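Local coordinates for pectate lyase II (Xanthomonas campestris pv. campestris, PDB 2QXZ), which probably cleaves pectate, the polygalacturonate of plant cell walls, as a secreted polysaccharide lyase of family 1, at residues Thr75-Asn80 and Asn96-Asn101. The protein carries 1 engineered substitution. Residues are numbered along the deposited sequence; the frame is centred on the assembly and turned at random.
Sequences TIKGAN and NVIIQN
T75, I76 and K77 pair in parallel with I98, I99 and Q100. The axes of strands 75-78 and 97-100 come within 4.7 Å, and their directions differ by 8°. I76 offers both its backbone N and its backbone O to strand 97-100: I76 N donates to I98 O (2.7 Å), and I76 O accepts from Q100 N (2.8 Å). G78 N continues the ladder to Q100 O (2.9 Å). At the end of the strands a side chain takes over from the backbone. N101 ND2 donates to G78 O at 2.9 Å, nearly straight at 169°. G78 O lies in the amide plane of N101, but ND2 sits above the G78 carbonyl plane. N101 OD1 is bound by G325 N, so both ends of the amide are used.

On one face T75 and I98 lie side by side, with T75 OG1 3.9 Å from I98 CD1. That hydroxyl is hydrogen-bonded to G12 N. Next along this face, K77 runs extended beside Q100. Q100 CG is anti to the backbone N (chi1 -169°), which carries the amide out alongside the aliphatic chain of K77. There Q100 NE2 bonds D132 OD2. On the other face I76 and I99 both pack on I88 of strand 87-91, in the interior of the coil.

The stacking of successive parallel strands is that of the right-handed beta-helix of this lyase family. Main-chain bonds join successive coils. The N101 amide extends this bonding past the last strand pair, and N101 also ties the end of this pairing to the backbone at G325.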
ATOM      1  N   THR A  75      -8.886 -13.970  -6.166  1.00  4.06           N
ATOM      2  CA  THR A  75      -9.204 -12.596  -6.542  1.00  4.09           C
ATOM      3  C   THR A  75     -10.302 -12.044  -5.628  1.00  4.68           C
ATOM      4  O   THR A  75     -11.378 -12.642  -5.505  1.00  4.40           O
ATOM      5  CB  THR A  75      -9.676 -12.493  -8.002  1.00  3.83           C
ATOM      6  OG1 THR A  75      -8.627 -12.921  -8.882  1.00  3.55           O
ATOM      7  CG2 THR A  75     -10.060 -11.050  -8.333  1.00  3.69           C
ATOM      8  N   ILE A  76     -10.017 -10.923  -4.971  1.00  4.90           N
ATOM      9  CA  ILE A  76     -11.066 -10.129  -4.336  1.00  5.18           C
ATOM     10  C   ILE A  76     -11.255  -8.868  -5.164  1.00  5.62           C
ATOM     11  O   ILE A  76     -10.354  -8.035  -5.265  1.00  5.28           O
ATOM     12  CB  ILE A  76     -10.743  -9.772  -2.873  1.00  5.37           C
ATOM     13  CG1 ILE A  76     -10.634 -11.047  -2.030  1.00  5.71           C
ATOM     14  CG2 ILE A  76     -11.817  -8.821  -2.297  1.00  4.66           C
ATOM     15  CD1 ILE A  76     -10.141 -10.799  -0.627  1.00  8.57           C
ATOM     16  N   LYS A  77     -12.423  -8.752  -5.789  1.00 20.00           N
ATOM     17  CA  LYS A  77     -12.692  -7.597  -6.635  1.00 20.00           C
ATOM     18  C   LYS A  77     -14.003  -6.921  -6.243  1.00 20.00           C
ATOM     19  O   LYS A  77     -15.066  -7.557  -6.193  1.00  6.65           O
ATOM     20  CB  LYS A  77     -12.735  -8.011  -8.107  1.00 20.00           C
ATOM     21  CG  LYS A  77     -11.395  -8.469  -8.662  1.00 20.00           C
ATOM     22  CD  LYS A  77     -11.505  -8.849 -10.129  1.00 20.00           C
ATOM     23  CE  LYS A  77     -10.170  -9.321 -10.680  1.00 20.00           C
ATOM     24  NZ  LYS A  77     -10.267  -9.709 -12.114  1.00 20.00           N
ATOM     25  N   GLY A  78     -13.922  -5.627  -5.950  1.00  5.34           N
ATOM     26  CA  GLY A  78     -15.115  -4.857  -5.660  1.00  4.73           C
ATOM     27  C   GLY A  78     -15.888  -4.568  -6.931  1.00  4.24           C
ATOM     28  O   GLY A  78     -15.302  -4.214  -7.963  1.00  3.61           O
ATOM     29  N   ALA A  79     -17.206  -4.745  -6.873  1.00  3.94           N
ATOM     30  CA  ALA A  79     -18.062  -4.307  -7.972  1.00  3.87           C
ATOM     31  C   ALA A  79     -18.018  -2.770  -8.063  1.00  4.00           C
ATOM     32  O   ALA A  79     -17.640  -2.084  -7.092  1.00  3.25           O
ATOM     33  CB  ALA A  79     -19.483  -4.804  -7.771  1.00  3.56           C
ATOM     34  N   ASN A  80     -18.355  -2.230  -9.231  1.00  4.10           N
ATOM     35  CA  ASN A  80     -18.484  -0.786  -9.370  1.00  4.69           C
ATOM     36  C   ASN A  80     -19.501  -0.281  -8.341  1.00  4.55           C
ATOM     37  O   ASN A  80     -20.603  -0.828  -8.224  1.00  4.32           O
ATOM     38  CB  ASN A  80     -18.910  -0.398 -10.792  1.00  5.01           C
ATOM     39  CG  ASN A  80     -19.008   1.117 -10.981  1.00  6.74           C
ATOM     40  OD1 ASN A  80     -18.007   1.792 -11.245  1.00  8.31           O
ATOM     41  ND2 ASN A  80     -20.219   1.654 -10.847  1.00  7.81           N
ATOM     42  N   ASN A  96      -0.375 -15.617  -4.934  1.00  3.04           N
ATOM     43  CA  ASN A  96      -1.153 -15.354  -6.148  1.00  2.87           C
ATOM     44  C   ASN A  96      -2.519 -14.763  -5.795  1.00  2.90           C
ATOM     45  O   ASN A  96      -3.572 -15.383  -5.998  1.00  2.30           O
ATOM     46  CB  ASN A  96      -1.263 -16.612  -7.033  1.00  2.93           C
ATOM     47  CG  ASN A  96      -1.841 -16.317  -8.419  1.00  3.42           C
ATOM     48  OD1 ASN A  96      -1.675 -15.221  -8.955  1.00  2.74           O
ATOM     49  ND2 ASN A  96      -2.531 -17.302  -8.998  1.00  2.96           N
ATOM     50  N   VAL A  97      -2.479 -13.545  -5.262  1.00  2.71           N
ATOM     51  CA  VAL A  97      -3.674 -12.883  -4.754  1.00  2.74           C
ATOM     52  C   VAL A  97      -3.858 -11.516  -5.395  1.00  2.88           C
ATOM     53  O   VAL A  97      -2.934 -10.708  -5.435  1.00  3.14           O
ATOM     54  CB  VAL A  97      -3.626 -12.719  -3.210  1.00  2.62           C
ATOM     55  CG1 VAL A  97      -4.866 -12.000  -2.706  1.00  2.43           C
ATOM     56  CG2 VAL A  97      -3.479 -14.067  -2.520  1.00  2.00           C
ATOM     57  N   ILE A  98      -5.063 -11.263  -5.885  1.00  3.14           N
ATOM     58  CA  ILE A  98      -5.430  -9.960  -6.400  1.00  3.34           C
ATOM     59  C   ILE A  98      -6.453  -9.322  -5.480  1.00  4.02           C
ATOM     60  O   ILE A  98      -7.475  -9.940  -5.156  1.00  4.08           O
ATOM     61  CB  ILE A  98      -6.036 -10.062  -7.822  1.00  3.58           C
ATOM     62  CG1 ILE A  98      -5.007 -10.624  -8.813  1.00  3.18           C
ATOM     63  CG2 ILE A  98      -6.569  -8.691  -8.293  1.00  3.41           C
ATOM     64  CD1 ILE A  98      -5.570 -10.893 -10.217  1.00  3.06           C
ATOM     65  N   ILE A  99      -6.177  -8.089  -5.054  1.00  4.44           N
ATOM     66  CA  ILE A  99      -7.167  -7.277  -4.340  1.00  4.38           C
ATOM     67  C   ILE A  99      -7.373  -6.044  -5.189  1.00  4.51           C
ATOM     68  O   ILE A  99      -6.428  -5.282  -5.409  1.00  4.64           O
ATOM     69  CB  ILE A  99      -6.699  -6.893  -2.913  1.00  4.81           C
ATOM     70  CG1 ILE A  99      -6.402  -8.156  -2.085  1.00  4.34           C
ATOM     71  CG2 ILE A  99      -7.743  -5.988  -2.211  1.00  3.92           C
ATOM     72  CD1 ILE A  99      -5.597  -7.908  -0.803  1.00  4.63           C
ATOM     73  N   GLN A 100      -8.597  -5.846  -5.676  1.00  4.39           N
ATOM     74  CA  GLN A 100      -8.824  -4.877  -6.752  1.00  4.62           C
ATOM     75  C   GLN A 100     -10.190  -4.205  -6.688  1.00  4.67           C
ATOM     76  O   GLN A 100     -11.182  -4.859  -6.385  1.00  5.37           O
ATOM     77  CB  GLN A 100      -8.658  -5.593  -8.099  1.00  4.42           C
ATOM     78  CG  GLN A 100      -8.607  -4.712  -9.328  1.00  4.32           C
ATOM     79  CD  GLN A 100      -8.406  -5.534 -10.583  1.00  4.63           C
ATOM     80  OE1 GLN A 100      -9.173  -6.457 -10.850  1.00  4.53           O
ATOM     81  NE2 GLN A 100      -7.365  -5.216 -11.357  1.00  3.17           N
ATOM     82  N   ASN A 101     -10.230  -2.903  -6.985  1.00  4.72           N
ATOM     83  CA  ASN A 101     -11.480  -2.113  -7.067  1.00  4.25           C
ATOM     84  C   ASN A 101     -12.277  -2.071  -5.764  1.00  4.46           C
ATOM     85  O   ASN A 101     -13.507  -1.949  -5.786  1.00  4.83           O
ATOM     86  CB  ASN A 101     -12.366  -2.577  -8.247  1.00  4.25           C
ATOM     87  CG  ASN A 101     -13.205  -1.441  -8.843  1.00  3.71           C
ATOM     88  OD1 ASN A 101     -12.680  -0.383  -9.193  1.00  2.23           O
ATOM     89  ND2 ASN A 101     -14.509  -1.666  -8.966  1.00  2.36           N
TER
HETATM   90  O   HOH W   1     -14.971   0.374 -11.632  1.00  2.00           O